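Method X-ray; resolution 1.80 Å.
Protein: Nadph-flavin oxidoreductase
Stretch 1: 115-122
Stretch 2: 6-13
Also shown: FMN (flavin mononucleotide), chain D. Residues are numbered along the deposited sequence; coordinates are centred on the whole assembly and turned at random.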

ATOM      1  N   CYS A 115       3.877  -6.892   7.370  1.00 12.07           N
ATOM      2  CA  CYS A 115       3.277  -7.654   8.478  1.00 12.40           C
ATOM      3  C   CYS A 115       2.850  -9.036   8.004  1.00 12.81           C
ATOM      4  O   CYS A 115       3.236 -10.041   8.608  1.00 12.55           O
ATOM      5  CB  CYS A 115       2.062  -6.925   9.054  1.00 11.61           C
ATOM      6  SG  CYS A 115       2.445  -5.454  10.008  1.00 13.69           S
ATOM      7  N   LEU A 116       2.134  -9.074   6.870  1.00 13.12           N
ATOM      8  CA  LEU A 116       1.650 -10.326   6.283  1.00 13.55           C
ATOM      9  C   LEU A 116       2.792 -11.234   5.842  1.00 13.29           C
ATOM     10  O   LEU A 116       2.754 -12.429   6.142  1.00 12.51           O
ATOM     11  CB  LEU A 116       0.668 -10.083   5.120  1.00 13.89           C
ATOM     12  CG  LEU A 116       0.019 -11.333   4.493  1.00 15.17           C
ATOM     13  CD1 LEU A 116      -0.790 -12.132   5.514  1.00 14.96           C
ATOM     14  CD2 LEU A 116      -0.854 -10.952   3.312  1.00 15.65           C
ATOM     15  N   LEU A 117       3.804 -10.670   5.170  1.00 13.06           N
ATOM     16  CA  LEU A 117       4.968 -11.446   4.728  1.00 13.72           C
ATOM     17  C   LEU A 117       5.755 -12.041   5.901  1.00 13.54           C
ATOM     18  O   LEU A 117       6.150 -13.210   5.855  1.00 13.54           O
ATOM     19  CB  LEU A 117       5.888 -10.620   3.831  1.00 14.40           C
ATOM     20  CG  LEU A 117       5.418 -10.405   2.396  1.00 15.53           C
ATOM     21  CD1 LEU A 117       6.425  -9.536   1.687  1.00 15.76           C
ATOM     22  CD2 LEU A 117       5.248 -11.726   1.655  1.00 15.91           C
ATOM     23  N   ALA A 118       5.913 -11.266   6.972  1.00 14.00           N
ATOM     24  CA  ALA A 118       6.593 -11.738   8.180  1.00 14.57           C
ATOM     25  C   ALA A 118       5.804 -12.935   8.733  1.00 14.72           C
ATOM     26  O   ALA A 118       6.378 -13.993   8.973  1.00 15.54           O
ATOM     27  CB  ALA A 118       6.660 -10.641   9.221  1.00 14.12           C
ATOM     28  N   ALA A 119       4.479 -12.797   8.798  1.00 14.31           N
ATOM     29  CA  ALA A 119       3.604 -13.869   9.288  1.00 14.56           C
ATOM     30  C   ALA A 119       3.692 -15.137   8.430  1.00 14.56           C
ATOM     31  O   ALA A 119       3.920 -16.214   8.959  1.00 14.86           O
ATOM     32  CB  ALA A 119       2.156 -13.384   9.390  1.00 13.99           C
ATOM     33  N   GLU A 120       3.606 -14.981   7.110  1.00 14.70           N
ATOM     34  CA  GLU A 120       3.685 -16.096   6.161  1.00 15.46           C
ATOM     35  C   GLU A 120       5.028 -16.838   6.215  1.00 15.81           C
ATOM     36  O   GLU A 120       5.056 -18.061   6.110  1.00 16.25           O
ATOM     37  CB  GLU A 120       3.380 -15.616   4.735  1.00 14.59           C
ATOM     38  CG  GLU A 120       1.909 -15.228   4.542  1.00 14.57           C
ATOM     39  CD  GLU A 120       1.578 -14.620   3.177  1.00 15.21           C
ATOM     40  OE1 GLU A 120       2.477 -14.096   2.472  1.00 15.81           O
ATOM     41  OE2 GLU A 120       0.386 -14.641   2.820  1.00 15.35           O
ATOM     42  N   SER A 121       6.111 -16.104   6.477  1.00 15.75           N
ATOM     43  CA  SER A 121       7.445 -16.691   6.575  1.00 16.65           C
ATOM     44  C   SER A 121       7.616 -17.584   7.802  1.00 17.43           C
ATOM     45  O   SER A 121       8.516 -18.427   7.831  1.00 17.90           O
ATOM     46  CB  SER A 121       8.504 -15.601   6.589  1.00 15.88           C
ATOM     47  OG  SER A 121       8.588 -14.938   7.836  1.00 16.00           O
ATOM     48  N   MET A 122       6.739 -17.382   8.793  1.00 18.25           N
ATOM     49  CA  MET A 122       6.715 -18.142  10.050  1.00 19.07           C
ATOM     50  C   MET A 122       5.743 -19.314   9.967  1.00 18.97           C
ATOM     51  O   MET A 122       5.530 -20.021  10.948  1.00 20.14           O
ATOM     52  CB  MET A 122       6.303 -17.238  11.215  1.00 20.36           C
ATOM     53  CG  MET A 122       7.263 -16.098  11.499  1.00 23.54           C
ATOM     54  SD  MET A 122       6.623 -14.908  12.717  1.00 28.60           S
ATOM     55  CE  MET A 122       8.052 -14.787  13.728  1.00 27.79           C
TER
HETATM   56  N1  FMN D 241     -10.614 -11.380   1.038  1.00 12.32           N
HETATM   57  C2  FMN D 241     -11.713 -11.730   1.788  1.00 12.77           C
HETATM   58  O2  FMN D 241     -12.185 -12.836   1.852  1.00 13.92           O
HETATM   59  N3  FMN D 241     -12.300 -10.642   2.419  1.00 13.10           N
HETATM   60  C4  FMN D 241     -12.023  -9.261   2.195  1.00 12.97           C
HETATM   61  O4  FMN D 241     -12.734  -8.441   2.747  1.00 14.65           O
HETATM   62  C4A FMN D 241     -10.920  -9.012   1.314  1.00 12.67           C
HETATM   63  N5  FMN D 241     -10.454  -7.703   1.287  1.00 12.23           N
HETATM   64  C5A FMN D 241      -9.221  -7.400   0.690  1.00 11.50           C
HETATM   65  C6  FMN D 241      -8.747  -6.108   0.822  1.00 11.86           C
HETATM   66  C7  FMN D 241      -7.499  -5.765   0.304  1.00 11.58           C
HETATM   67  C7M FMN D 241      -6.940  -4.358   0.674  1.00 11.89           C
HETATM   68  C8  FMN D 241      -6.737  -6.740  -0.401  1.00 11.79           C
HETATM   69  C8M FMN D 241      -5.455  -6.434  -1.104  1.00 10.46           C
HETATM   70  C9  FMN D 241      -7.199  -8.024  -0.536  1.00 11.32           C
HETATM   71  C9A FMN D 241      -8.462  -8.395   0.022  1.00 11.70           C
HETATM   72  N10 FMN D 241      -8.978  -9.742   0.004  1.00 12.66           N
HETATM   73  C10 FMN D 241     -10.152 -10.077   0.727  1.00 12.23           C
HETATM   74  C1' FMN D 241      -8.225 -10.787  -0.443  1.00 12.59           C
HETATM   75  C2' FMN D 241      -8.504 -11.312  -1.832  1.00 13.09           C
HETATM   76  O2' FMN D 241      -9.768 -11.402  -2.337  1.00 13.30           O
HETATM   77  C3' FMN D 241      -7.363 -11.818  -2.611  1.00 14.23           C
HETATM   78  O3' FMN D 241      -6.121 -11.205  -2.376  1.00 14.76           O
HETATM   79  C4' FMN D 241      -7.508 -12.399  -3.991  1.00 14.16           C
HETATM   80  O4' FMN D 241      -8.778 -12.781  -4.461  1.00 17.45           O
HETATM   81  C5' FMN D 241      -6.357 -12.946  -4.689  1.00 14.17           C
HETATM   82  O5' FMN D 241      -6.190 -14.236  -4.026  1.00 14.48           O
HETATM   83  P   FMN D 241      -4.919 -14.644  -3.092  1.00 14.02           P
HETATM   84  O1P FMN D 241      -3.812 -14.708  -4.028  1.00 14.95           O
HETATM   85  O2P FMN D 241      -5.365 -15.913  -2.468  1.00 14.16           O
HETATM   86  O3P FMN D 241      -4.637 -13.539  -2.146  1.00 15.05           O
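Stretch 2 (6-13) ETILAHRS

Most of stretch 1, from Cys115 through Glu120, is helix that begins earlier in the chain, with regular i to i+4 hydrogen bonds such as Glu120 N to Leu116 O (2.9 Å) and Ser121 N to Leu117 O (3.0 Å). Stretch 2 starts as helix and then opens out: Ala10 N still bonds to Thr7 O at 3.2 Å, but from His11 to Ser13 psi lies between 132° and 142°, and the chain runs extended toward the phosphate of FMN. The helical part of stretch 2 packs beside Leu117 and Ser121, with CA to CA distances of 7.0 Å for Leu117 and Ile8 and 6.0 Å for Ser121 and Thr7. The backbone of stretch 2 passes across the helix rather than along it: the nearest pairs are Leu117 with Ile8 and Ser121 with Thr7, and His11 meets both Leu116 and Glu120. The two stretches together bury 296 Å², a modest area, shared mainly by Thr7, Glu120, Leu117 and His11, with one direct hydrogen bond across it.

Cys115 lies out of reach of stretch 2, so the contact begins with Leu116. Its CA-to-CB bond points toward stretch 2, and its CD2 comes to 4.1 Å from His11 CE1, an apolar neighbour for the imidazole. Leu117 sets off sideways, but its side chain (chi1 m, chi2 t) brings its end closer, and CD2 rests 3.8 Å from Ile8 CG1. This is the apolar side-chain contact of the pair. The backbone of Leu117 also takes part, its O lying 4.1 Å from Thr7 CG2. Ala118, whose CB points away, and Ala119, out of reach, make no contact, as the helix turns these positions from its partner.

Glu120 brings the helix back to stretch 2. Its CB lies 4.1 Å from Thr7 CG2, while the chain beyond, with chi1 m and chi2 t, extends to the imidazole of His11. There His11 ND1 donates a hydrogen bond to Glu120 OE2 at 2.6 Å, with an angle of 162° at the hydrogen. The carboxylate oxygen approaches the ring edge near its plane, as expected for a nearly straight hydrogen bond, because the N-H of ND1 lies in the plane of the ring. The other ring nitrogen is engaged as well: His11 NE2 donates to FMN O3P at 2.8 Å, so the imidazole links the helix carboxylate to the flavin phosphate. Ser13 adds to the hold on that phosphate, its N donating to FMN O2P and its OG to FMN O3P, at 2.8 and 2.7 Å. Water also joins the stretches: one molecule donates to Thr7 O at 2.7 Å and, weakly, to Glu120 OE1 at 3.3 Å.

At Ser121 the contact returns to Thr7, whose CA-to-CB bond points toward stretch 1. Thr7 CG2 lies 3.9 Å from Ser121 N and 4.1 Å from Ser121 CB, so this one methyl group touches Leu117, Glu120 and Ser121 in turn. The Ser121 hydroxyl is directed back to its own helix, OG donating to Ala118 O at 2.7 Å. Met122, in the loop that follows, is out of reach, and the contact ends before it.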

ATOM      1  N   GLU A   6      10.623 -17.097  -2.303  1.00 21.87           N
ATOM      2  CA  GLU A   6       9.806 -18.326  -2.227  1.00 21.43           C
ATOM      3  C   GLU A   6       8.545 -18.073  -1.380  1.00 21.16           C
ATOM      4  O   GLU A   6       7.462 -18.535  -1.738  1.00 21.75           O
ATOM      5  CB  GLU A   6      10.609 -19.505  -1.658  1.00 21.00           C
ATOM      6  N   THR A   7       8.684 -17.254  -0.330  1.00 20.33           N
ATOM      7  CA  THR A   7       7.583 -16.879   0.558  1.00 20.10           C
ATOM      8  C   THR A   7       6.586 -15.964  -0.184  1.00 19.74           C
ATOM      9  O   THR A   7       5.376 -16.227  -0.166  1.00 19.50           O
ATOM     10  CB  THR A   7       8.117 -16.206   1.851  1.00 20.29           C
ATOM     11  OG1 THR A   7       8.888 -17.160   2.595  1.00 21.66           O
ATOM     12  CG2 THR A   7       6.989 -15.699   2.731  1.00 20.17           C
ATOM     13  N   ILE A   8       7.100 -14.940  -0.873  1.00 19.26           N
ATOM     14  CA  ILE A   8       6.270 -13.998  -1.649  1.00 18.77           C
ATOM     15  C   ILE A   8       5.436 -14.735  -2.716  1.00 18.91           C
ATOM     16  O   ILE A   8       4.228 -14.513  -2.836  1.00 18.77           O
ATOM     17  CB  ILE A   8       7.133 -12.866  -2.334  1.00 18.24           C
ATOM     18  CG1 ILE A   8       7.688 -11.898  -1.275  1.00 17.34           C
ATOM     19  CG2 ILE A   8       6.276 -12.058  -3.332  1.00 17.87           C
ATOM     20  CD1 ILE A   8       8.682 -10.850  -1.803  1.00 17.91           C
ATOM     21  N   LEU A   9       6.085 -15.645  -3.439  1.00 19.37           N
ATOM     22  CA  LEU A   9       5.439 -16.414  -4.498  1.00 19.86           C
ATOM     23  C   LEU A   9       4.531 -17.567  -4.063  1.00 19.74           C
ATOM     24  O   LEU A   9       3.726 -18.040  -4.862  1.00 20.53           O
ATOM     25  CB  LEU A   9       6.485 -16.899  -5.509  1.00 20.52           C
ATOM     26  CG  LEU A   9       7.217 -15.833  -6.337  1.00 21.01           C
ATOM     27  CD1 LEU A   9       8.269 -16.507  -7.209  1.00 21.92           C
ATOM     28  CD2 LEU A   9       6.251 -15.047  -7.196  1.00 21.36           C
ATOM     29  N   ALA A  10       4.618 -17.974  -2.794  1.00 19.62           N
ATOM     30  CA  ALA A  10       3.804 -19.071  -2.259  1.00 19.69           C
ATOM     31  C   ALA A  10       2.513 -18.591  -1.607  1.00 19.42           C
ATOM     32  O   ALA A  10       1.722 -19.399  -1.104  1.00 19.97           O
ATOM     33  CB  ALA A  10       4.620 -19.889  -1.270  1.00 19.63           C
ATOM     34  N   HIS A  11       2.276 -17.278  -1.647  1.00 18.85           N
ATOM     35  CA  HIS A  11       1.081 -16.677  -1.037  1.00 18.05           C
ATOM     36  C   HIS A  11      -0.266 -17.136  -1.599  1.00 18.01           C
ATOM     37  O   HIS A  11      -0.436 -17.260  -2.803  1.00 18.07           O
ATOM     38  CB  HIS A  11       1.129 -15.132  -1.122  1.00 16.97           C
ATOM     39  CG  HIS A  11      -0.178 -14.444  -0.796  1.00 15.15           C
ATOM     40  ND1 HIS A  11      -0.656 -14.326   0.489  1.00 14.26           N
ATOM     41  CD2 HIS A  11      -1.152 -13.947  -1.598  1.00 14.60           C
ATOM     42  CE1 HIS A  11      -1.863 -13.793   0.471  1.00 13.89           C
ATOM     43  NE2 HIS A  11      -2.190 -13.557  -0.787  1.00 13.70           N
ATOM     44  N   ARG A  12      -1.191 -17.315  -0.668  1.00 17.76           N
ATOM     45  CA  ARG A  12      -2.608 -17.549  -0.948  1.00 18.67           C
ATOM     46  C   ARG A  12      -3.330 -17.086   0.319  1.00 17.80           C
ATOM     47  O   ARG A  12      -2.770 -17.187   1.430  1.00 18.04           O
ATOM     48  CB  ARG A  12      -2.993 -18.987  -1.418  1.00 20.88           C
ATOM     49  CG  ARG A  12      -2.673 -20.091  -0.520  1.00 25.06           C
ATOM     50  CD  ARG A  12      -1.407 -20.796  -0.968  1.00 28.19           C
ATOM     51  NE  ARG A  12      -0.574 -21.058   0.190  1.00 32.69           N
ATOM     52  CZ  ARG A  12      -0.872 -21.943   1.142  1.00 34.30           C
ATOM     53  NH1 ARG A  12      -1.982 -22.682   1.073  1.00 35.70           N
ATOM     54  NH2 ARG A  12      -0.126 -22.032   2.229  1.00 35.85           N
ATOM     55  N   SER A  13      -4.486 -16.459   0.137  1.00 16.76           N
ATOM     56  CA  SER A  13      -5.285 -15.984   1.262  1.00 16.03           C
ATOM     57  C   SER A  13      -5.890 -17.169   1.989  1.00 15.79           C
ATOM     58  O   SER A  13      -6.345 -18.122   1.356  1.00 15.19           O
ATOM     59  CB  SER A  13      -6.381 -15.039   0.806  1.00 16.23           C
ATOM     60  OG  SER A  13      -5.820 -13.831   0.308  1.00 16.95           O
TER
HETATM   61  O   HOH W   1       3.467 -17.060   1.476  1.00 26.38           O
HETATM   62  O   HOH W   2      -1.496 -16.383   3.919  1.00 14.42           O